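Local coordinates for protein parahox neighbor (Phaeodactylum tricornutum CCAP 1055/1, PDB 5Z5M) that probably makes (S)-allantoin in urate breakdown, joining a hydroxyisourate hydrolase domain of the transthyretin family to an OHCU decarboxylase in one chain, at residues Phe238-Cys249 / Asp267-Pro278. Sequence-based numbering, arbitrary orientation.
Sequences FTVGQYEWTFFC and DTIPLRFGIDNP
E244 OE2 accepts from two nitrogens of R272, NE at 3.1 Å and NH2 at 3.2 Å. In this salt bridge the carboxylate and guanidinium planes lie only 14° apart. The extended E244 chain passes P270 CB, while R272, bent at chi3 (-55°), turns its NE edge to the acid and lays CD against Q242 NE2 (3.5 Å). A leucine in place of R272 would probably leave the E244 carboxylate without its countercharge here. Paired backbone bonds link the antiparallel strands 241-248 and 268-275, from G241 with I275 to F247 with I269; the shortest of them is Y243 N to F273 O, at 2.7 Å. On the other face Y243, W245 and F273 form an aromatic cluster: chi1 of 70° brings one face of the F273 ring against Y243 CB in a CH-pi contact, with CE1 over a face of the W245 indole, 3.5 Å from NE1. I275 CD1 meets both F238 CE1 and Y243 CE1. In this transthyretin-like domain, strand 200-207 pairs with the other edge of 241-248, W245 and F247 pack on strands 182-189 and 281-289, and G274 makes backbone hydrogen bonds to the second subunit.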
ATOM      1  N   PHE A 238      27.261   3.253   7.240  1.00 13.51           N
ATOM      2  CA  PHE A 238      26.103   3.830   6.560  1.00 13.89           C
ATOM      3  C   PHE A 238      26.598   4.695   5.409  1.00 21.08           C
ATOM      4  O   PHE A 238      26.720   5.914   5.545  1.00 17.54           O
ATOM      5  CB  PHE A 238      25.239   4.646   7.529  1.00 17.36           C
ATOM      6  CG  PHE A 238      23.972   5.201   6.910  1.00 13.00           C
ATOM      7  CD1 PHE A 238      22.897   4.374   6.635  1.00 22.13           C
ATOM      8  CD2 PHE A 238      23.860   6.554   6.616  1.00 14.65           C
ATOM      9  CE1 PHE A 238      21.729   4.881   6.073  1.00 17.94           C
ATOM     10  CE2 PHE A 238      22.700   7.065   6.052  1.00 17.03           C
ATOM     11  CZ  PHE A 238      21.633   6.227   5.787  1.00 13.39           C
ATOM     12  N   THR A 239      26.890   4.056   4.278  1.00 16.46           N
ATOM     13  CA  THR A 239      27.529   4.734   3.156  1.00 13.81           C
ATOM     14  C   THR A 239      26.638   4.753   1.917  1.00 18.72           C
ATOM     15  O   THR A 239      25.808   3.866   1.731  1.00 11.87           O
ATOM     16  CB  THR A 239      28.867   4.062   2.793  1.00 14.18           C
ATOM     17  OG1 THR A 239      28.640   2.677   2.490  1.00 18.94           O
ATOM     18  CG2 THR A 239      29.841   4.160   3.953  1.00 19.19           C
ATOM     19  N   VAL A 240      26.817   5.773   1.080  1.00 11.82           N
ATOM     20  CA  VAL A 240      26.088   5.884  -0.181  1.00 11.88           C
ATOM     21  C   VAL A 240      26.289   4.627  -1.027  1.00 12.01           C
ATOM     22  O   VAL A 240      27.409   4.132  -1.166  1.00 10.68           O
ATOM     23  CB  VAL A 240      26.535   7.134  -0.976  1.00 14.46           C
ATOM     24  CG1 VAL A 240      25.941   7.132  -2.384  1.00 19.21           C
ATOM     25  CG2 VAL A 240      26.143   8.400  -0.227  1.00 14.60           C
ATOM     26  N   GLY A 241      25.195   4.096  -1.568  1.00 11.44           N
ATOM     27  CA  GLY A 241      25.262   2.919  -2.413  1.00 17.41           C
ATOM     28  C   GLY A 241      23.939   2.191  -2.526  1.00 11.97           C
ATOM     29  O   GLY A 241      22.907   2.683  -2.070  1.00  8.85           O
ATOM     30  N   GLN A 242      23.966   1.016  -3.147  1.00  7.62           N
ATOM     31  CA  GLN A 242      22.765   0.216  -3.292  1.00  8.63           C
ATOM     32  C   GLN A 242      22.787  -0.949  -2.313  1.00  9.96           C
ATOM     33  O   GLN A 242      23.813  -1.606  -2.142  1.00 11.61           O
ATOM     34  CB  GLN A 242      22.630  -0.298  -4.727  1.00 14.12           C
ATOM     35  CG  GLN A 242      21.311  -0.964  -5.009  1.00 19.88           C
ATOM     36  CD  GLN A 242      21.200  -1.456  -6.441  1.00 25.17           C
ATOM     37  OE1 GLN A 242      22.135  -2.053  -6.982  1.00 24.45           O
ATOM     38  NE2 GLN A 242      20.058  -1.195  -7.067  1.00 23.09           N
ATOM     39  N   TYR A 243      21.649  -1.199  -1.676  1.00  5.79           N
ATOM     40  CA  TYR A 243      21.527  -2.266  -0.678  1.00  7.98           C
ATOM     41  C   TYR A 243      20.362  -3.208  -0.982  1.00  9.77           C
ATOM     42  O   TYR A 243      19.500  -2.899  -1.806  1.00  7.72           O
ATOM     43  CB  TYR A 243      21.351  -1.662   0.722  1.00 10.34           C
ATOM     44  CG  TYR A 243      22.540  -0.862   1.217  1.00 15.59           C
ATOM     45  CD1 TYR A 243      22.778   0.428   0.753  1.00  8.38           C
ATOM     46  CD2 TYR A 243      23.414  -1.389   2.163  1.00  8.91           C
ATOM     47  CE1 TYR A 243      23.866   1.163   1.197  1.00 13.24           C
ATOM     48  CE2 TYR A 243      24.510  -0.659   2.616  1.00 13.73           C
ATOM     49  CZ  TYR A 243      24.726   0.619   2.134  1.00 10.88           C
ATOM     50  OH  TYR A 243      25.805   1.356   2.576  1.00 13.24           O
ATOM     51  N   GLU A 244      20.330  -4.349  -0.299  1.00  7.72           N
ATOM     52  CA  GLU A 244      19.190  -5.251  -0.389  1.00 11.09           C
ATOM     53  C   GLU A 244      18.903  -5.930   0.949  1.00  9.51           C
ATOM     54  O   GLU A 244      19.773  -6.600   1.509  1.00  9.35           O
ATOM     55  CB  GLU A 244      19.432  -6.306  -1.475  1.00 15.10           C
ATOM     56  CG  GLU A 244      18.259  -7.226  -1.720  1.00 16.87           C
ATOM     57  CD  GLU A 244      18.470  -8.135  -2.923  1.00 39.24           C
ATOM     58  OE1 GLU A 244      18.468  -9.372  -2.741  1.00 45.72           O
ATOM     59  OE2 GLU A 244      18.624  -7.610  -4.050  1.00 22.25           O
ATOM     60  N   TRP A 245      17.695  -5.723   1.477  1.00  7.22           N
ATOM     61  CA  TRP A 245      17.203  -6.532   2.584  1.00  5.86           C
ATOM     62  C   TRP A 245      16.811  -7.898   2.050  1.00 10.82           C
ATOM     63  O   TRP A 245      16.435  -8.036   0.886  1.00 12.01           O
ATOM     64  CB  TRP A 245      15.958  -5.945   3.263  1.00  9.59           C
ATOM     65  CG  TRP A 245      16.030  -4.599   3.947  1.00 13.48           C
ATOM     66  CD1 TRP A 245      15.392  -3.458   3.548  1.00 13.90           C
ATOM     67  CD2 TRP A 245      16.684  -4.277   5.187  1.00  9.07           C
ATOM     68  NE1 TRP A 245      15.635  -2.442   4.437  1.00 13.37           N
ATOM     69  CE2 TRP A 245      16.431  -2.913   5.449  1.00 13.36           C
ATOM     70  CE3 TRP A 245      17.484  -4.997   6.081  1.00  7.30           C
ATOM     71  CZ2 TRP A 245      16.943  -2.256   6.566  1.00 10.93           C
ATOM     72  CZ3 TRP A 245      17.992  -4.338   7.199  1.00  7.60           C
ATOM     73  CH2 TRP A 245      17.718  -2.983   7.427  1.00 10.29           C
ATOM     74  N   THR A 246      16.864  -8.896   2.918  1.00  5.88           N
ATOM     75  CA  THR A 246      16.209 -10.169   2.667  1.00  8.91           C
ATOM     76  C   THR A 246      15.314 -10.455   3.862  1.00  9.03           C
ATOM     77  O   THR A 246      15.807 -10.656   4.969  1.00  9.07           O
ATOM     78  CB  THR A 246      17.217 -11.325   2.461  1.00 17.68           C
ATOM     79  OG1 THR A 246      18.064 -11.037   1.341  1.00 14.84           O
ATOM     80  CG2 THR A 246      16.478 -12.629   2.201  1.00 15.40           C
ATOM     81  N   PHE A 247      14.002 -10.416   3.653  1.00  6.73           N
ATOM     82  CA  PHE A 247      13.051 -10.706   4.718  1.00  5.96           C
ATOM     83  C   PHE A 247      12.594 -12.156   4.631  1.00  9.04           C
ATOM     84  O   PHE A 247      12.050 -12.578   3.609  1.00 11.17           O
ATOM     85  CB  PHE A 247      11.836  -9.780   4.641  1.00  4.77           C
ATOM     86  CG  PHE A 247      12.167  -8.326   4.822  1.00  8.07           C
ATOM     87  CD1 PHE A 247      12.238  -7.771   6.089  1.00  9.44           C
ATOM     88  CD2 PHE A 247      12.387  -7.513   3.724  1.00  6.86           C
ATOM     89  CE1 PHE A 247      12.532  -6.423   6.263  1.00  6.36           C
ATOM     90  CE2 PHE A 247      12.677  -6.172   3.885  1.00  7.13           C
ATOM     91  CZ  PHE A 247      12.755  -5.623   5.162  1.00 11.48           C
ATOM     92  N   PHE A 248      12.806 -12.921   5.695  1.00 10.05           N
ATOM     93  CA  PHE A 248      12.402 -14.326   5.678  1.00  7.07           C
ATOM     94  C   PHE A 248      10.991 -14.469   6.235  1.00 12.62           C
ATOM     95  O   PHE A 248      10.794 -14.948   7.350  1.00 15.08           O
ATOM     96  CB  PHE A 248      13.405 -15.183   6.459  1.00  9.08           C
ATOM     97  CG  PHE A 248      14.755 -15.263   5.803  1.00 15.66           C
ATOM     98  CD1 PHE A 248      15.737 -14.330   6.091  1.00 11.79           C
ATOM     99  CD2 PHE A 248      15.026 -16.248   4.866  1.00 20.85           C
ATOM    100  CE1 PHE A 248      16.977 -14.392   5.477  1.00 17.79           C
ATOM    101  CE2 PHE A 248      16.257 -16.313   4.246  1.00 18.69           C
ATOM    102  CZ  PHE A 248      17.234 -15.384   4.548  1.00 17.30           C
ATOM    103  N   CYS A 249      10.009 -14.054   5.439  1.00  9.77           N
ATOM    104  CA  CYS A 249       8.628 -13.966   5.900  1.00  9.61           C
ATOM    105  C   CYS A 249       7.948 -15.319   6.007  1.00 12.29           C
ATOM    106  O   CYS A 249       7.018 -15.484   6.793  1.00 15.19           O
ATOM    107  CB  CYS A 249       7.816 -13.065   4.977  1.00 19.17           C
ATOM    108  SG  CYS A 249       8.379 -11.371   4.999  1.00 23.14           S
ATOM    109  N   ASP A 267       7.360 -15.867   0.494  1.00 14.22           N
ATOM    110  CA  ASP A 267       8.100 -16.403   1.631  1.00 23.65           C
ATOM    111  C   ASP A 267       9.335 -15.544   1.877  1.00 20.14           C
ATOM    112  O   ASP A 267       9.371 -14.765   2.825  1.00 29.00           O
ATOM    113  CB  ASP A 267       8.470 -17.883   1.431  1.00 22.97           C
ATOM    114  CG  ASP A 267       9.055 -18.177   0.062  1.00 32.27           C
ATOM    115  OD1 ASP A 267       9.710 -17.290  -0.522  1.00 45.56           O
ATOM    116  OD2 ASP A 267       8.867 -19.313  -0.427  1.00 50.18           O
ATOM    117  N   THR A 268      10.329 -15.650   1.005  1.00 16.34           N
ATOM    118  CA  THR A 268      11.515 -14.810   1.116  1.00 11.96           C
ATOM    119  C   THR A 268      11.373 -13.560   0.241  1.00 13.56           C
ATOM    120  O   THR A 268      11.193 -13.662  -0.966  1.00 19.65           O
ATOM    121  CB  THR A 268      12.776 -15.591   0.717  1.00 29.62           C
ATOM    122  OG1 THR A 268      12.887 -16.766   1.533  1.00 34.02           O
ATOM    123  CG2 THR A 268      14.004 -14.735   0.902  1.00 28.53           C
ATOM    124  N   ILE A 269      11.458 -12.382   0.855  1.00 12.00           N
ATOM    125  CA  ILE A 269      11.241 -11.129   0.130  1.00  8.84           C
ATOM    126  C   ILE A 269      12.507 -10.287   0.047  1.00 11.27           C
ATOM    127  O   ILE A 269      13.036  -9.849   1.078  1.00 10.88           O
ATOM    128  CB  ILE A 269      10.136 -10.273   0.785  1.00 10.84           C
ATOM    129  CG1 ILE A 269       8.807 -11.027   0.810  1.00 17.51           C
ATOM    130  CG2 ILE A 269       9.993  -8.919   0.065  1.00 13.86           C
ATOM    131  CD1 ILE A 269       7.670 -10.222   1.422  1.00 19.28           C
ATOM    132  N   PRO A 270      13.008 -10.067  -1.177  1.00 11.88           N
ATOM    133  CA  PRO A 270      14.107  -9.118  -1.366  1.00 14.12           C
ATOM    134  C   PRO A 270      13.577  -7.685  -1.444  1.00 16.96           C
ATOM    135  O   PRO A 270      12.507  -7.456  -2.013  1.00 11.83           O
ATOM    136  CB  PRO A 270      14.716  -9.557  -2.697  1.00 20.37           C
ATOM    137  CG  PRO A 270      13.543 -10.072  -3.465  1.00 14.77           C
ATOM    138  CD  PRO A 270      12.642 -10.741  -2.441  1.00  9.08           C
ATOM    139  N   LEU A 271      14.304  -6.746  -0.852  1.00 12.18           N
ATOM    140  CA  LEU A 271      13.940  -5.332  -0.914  1.00 12.50           C
ATOM    141  C   LEU A 271      15.178  -4.534  -1.276  1.00  9.05           C
ATOM    142  O   LEU A 271      16.023  -4.264  -0.422  1.00 10.65           O
ATOM    143  CB  LEU A 271      13.356  -4.848   0.420  1.00 16.48           C
ATOM    144  CG  LEU A 271      12.217  -3.824   0.372  1.00 16.80           C
ATOM    145  CD1 LEU A 271      11.029  -4.416  -0.357  1.00 33.67           C
ATOM    146  CD2 LEU A 271      11.804  -3.373   1.778  1.00 10.02           C
ATOM    147  N   ARG A 272      15.274  -4.170  -2.550  1.00  7.75           N
ATOM    148  CA  ARG A 272      16.436  -3.475  -3.095  1.00  5.41           C
ATOM    149  C   ARG A 272      16.221  -1.960  -3.038  1.00 13.60           C
ATOM    150  O   ARG A 272      15.167  -1.468  -3.450  1.00  6.17           O
ATOM    151  CB  ARG A 272      16.682  -3.937  -4.536  1.00 14.71           C
ATOM    152  CG  ARG A 272      17.967  -3.450  -5.178  1.00 12.11           C
ATOM    153  CD  ARG A 272      18.164  -4.146  -6.525  1.00 16.78           C
ATOM    154  NE  ARG A 272      18.136  -5.600  -6.383  1.00 20.15           N
ATOM    155  CZ  ARG A 272      18.028  -6.454  -7.397  1.00 23.11           C
ATOM    156  NH1 ARG A 272      17.941  -6.007  -8.637  1.00 20.58           N
ATOM    157  NH2 ARG A 272      18.008  -7.762  -7.171  1.00 21.06           N
ATOM    158  N   PHE A 273      17.206  -1.231  -2.516  1.00  8.47           N
ATOM    159  CA  PHE A 273      17.078   0.217  -2.342  1.00 11.35           C
ATOM    160  C   PHE A 273      18.420   0.956  -2.301  1.00  7.56           C
ATOM    161  O   PHE A 273      19.472   0.372  -2.020  1.00  9.62           O
ATOM    162  CB  PHE A 273      16.286   0.525  -1.066  1.00  8.87           C
ATOM    163  CG  PHE A 273      17.024   0.194   0.205  1.00  7.94           C
ATOM    164  CD1 PHE A 273      17.053  -1.103   0.686  1.00  6.06           C
ATOM    165  CD2 PHE A 273      17.686   1.182   0.911  1.00  7.84           C
ATOM    166  CE1 PHE A 273      17.725  -1.412   1.857  1.00 12.21           C
ATOM    167  CE2 PHE A 273      18.364   0.881   2.083  1.00 14.53           C
ATOM    168  CZ  PHE A 273      18.383  -0.415   2.556  1.00 10.97           C
ATOM    169  N   GLY A 274      18.370   2.256  -2.575  1.00  7.66           N
ATOM    170  CA  GLY A 274      19.567   3.071  -2.593  1.00  8.27           C
ATOM    171  C   GLY A 274      19.603   4.052  -1.442  1.00 15.73           C
ATOM    172  O   GLY A 274      18.560   4.559  -1.018  1.00  8.53           O
ATOM    173  N   ILE A 275      20.808   4.300  -0.933  1.00  8.13           N
ATOM    174  CA  ILE A 275      21.052   5.341   0.061  1.00  7.58           C
ATOM    175  C   ILE A 275      21.860   6.470  -0.582  1.00  7.00           C
ATOM    176  O   ILE A 275      22.935   6.240  -1.126  1.00  9.68           O
ATOM    177  CB  ILE A 275      21.790   4.797   1.292  1.00 10.51           C
ATOM    178  CG1 ILE A 275      20.867   3.850   2.074  1.00 11.72           C
ATOM    179  CG2 ILE A 275      22.270   5.953   2.193  1.00  6.68           C
ATOM    180  CD1 ILE A 275      21.588   3.012   3.101  1.00 19.12           C
ATOM    181  N   ASP A 276      21.339   7.688  -0.524  1.00  6.75           N
ATOM    182  CA  ASP A 276      21.941   8.798  -1.257  1.00  8.81           C
ATOM    183  C   ASP A 276      22.650   9.821  -0.358  1.00  9.05           C
ATOM    184  O   ASP A 276      23.463  10.603  -0.840  1.00 11.10           O
ATOM    185  CB  ASP A 276      20.870   9.506  -2.086  1.00  8.02           C
ATOM    186  CG  ASP A 276      21.444  10.601  -2.974  1.00 20.67           C
ATOM    187  OD1 ASP A 276      22.248  10.281  -3.877  1.00 18.54           O
ATOM    188  OD2 ASP A 276      21.100  11.784  -2.760  1.00 20.51           O
ATOM    189  N   ASN A 277      22.351   9.820   0.936  1.00  7.14           N
ATOM    190  CA  ASN A 277      22.876  10.857   1.829  1.00  8.93           C
ATOM    191  C   ASN A 277      23.282  10.290   3.191  1.00 10.76           C
ATOM    192  O   ASN A 277      22.432   9.900   3.986  1.00 11.37           O
ATOM    193  CB  ASN A 277      21.836  11.980   2.001  1.00 12.13           C
ATOM    194  CG  ASN A 277      22.354  13.153   2.838  1.00 11.65           C
ATOM    195  OD1 ASN A 277      23.348  13.041   3.544  1.00 16.35           O
ATOM    196  ND2 ASN A 277      21.666  14.289   2.752  1.00 10.96           N
ATOM    197  N   PRO A 278      24.593  10.279   3.473  1.00 11.36           N
ATOM    198  CA  PRO A 278      25.137   9.667   4.691  1.00 18.62           C
ATOM    199  C   PRO A 278      24.790  10.420   5.981  1.00  9.77           C
ATOM    200  O   PRO A 278      25.032   9.878   7.059  1.00  8.05           O
ATOM    201  CB  PRO A 278      26.649   9.681   4.440  1.00 17.82           C
ATOM    202  CG  PRO A 278      26.873  10.780   3.463  1.00 15.65           C
ATOM    203  CD  PRO A 278      25.644  10.849   2.611  1.00 14.98           C
TER
HETATM  204  O   HOH W   1      26.773   7.877   7.721  1.00 14.81           O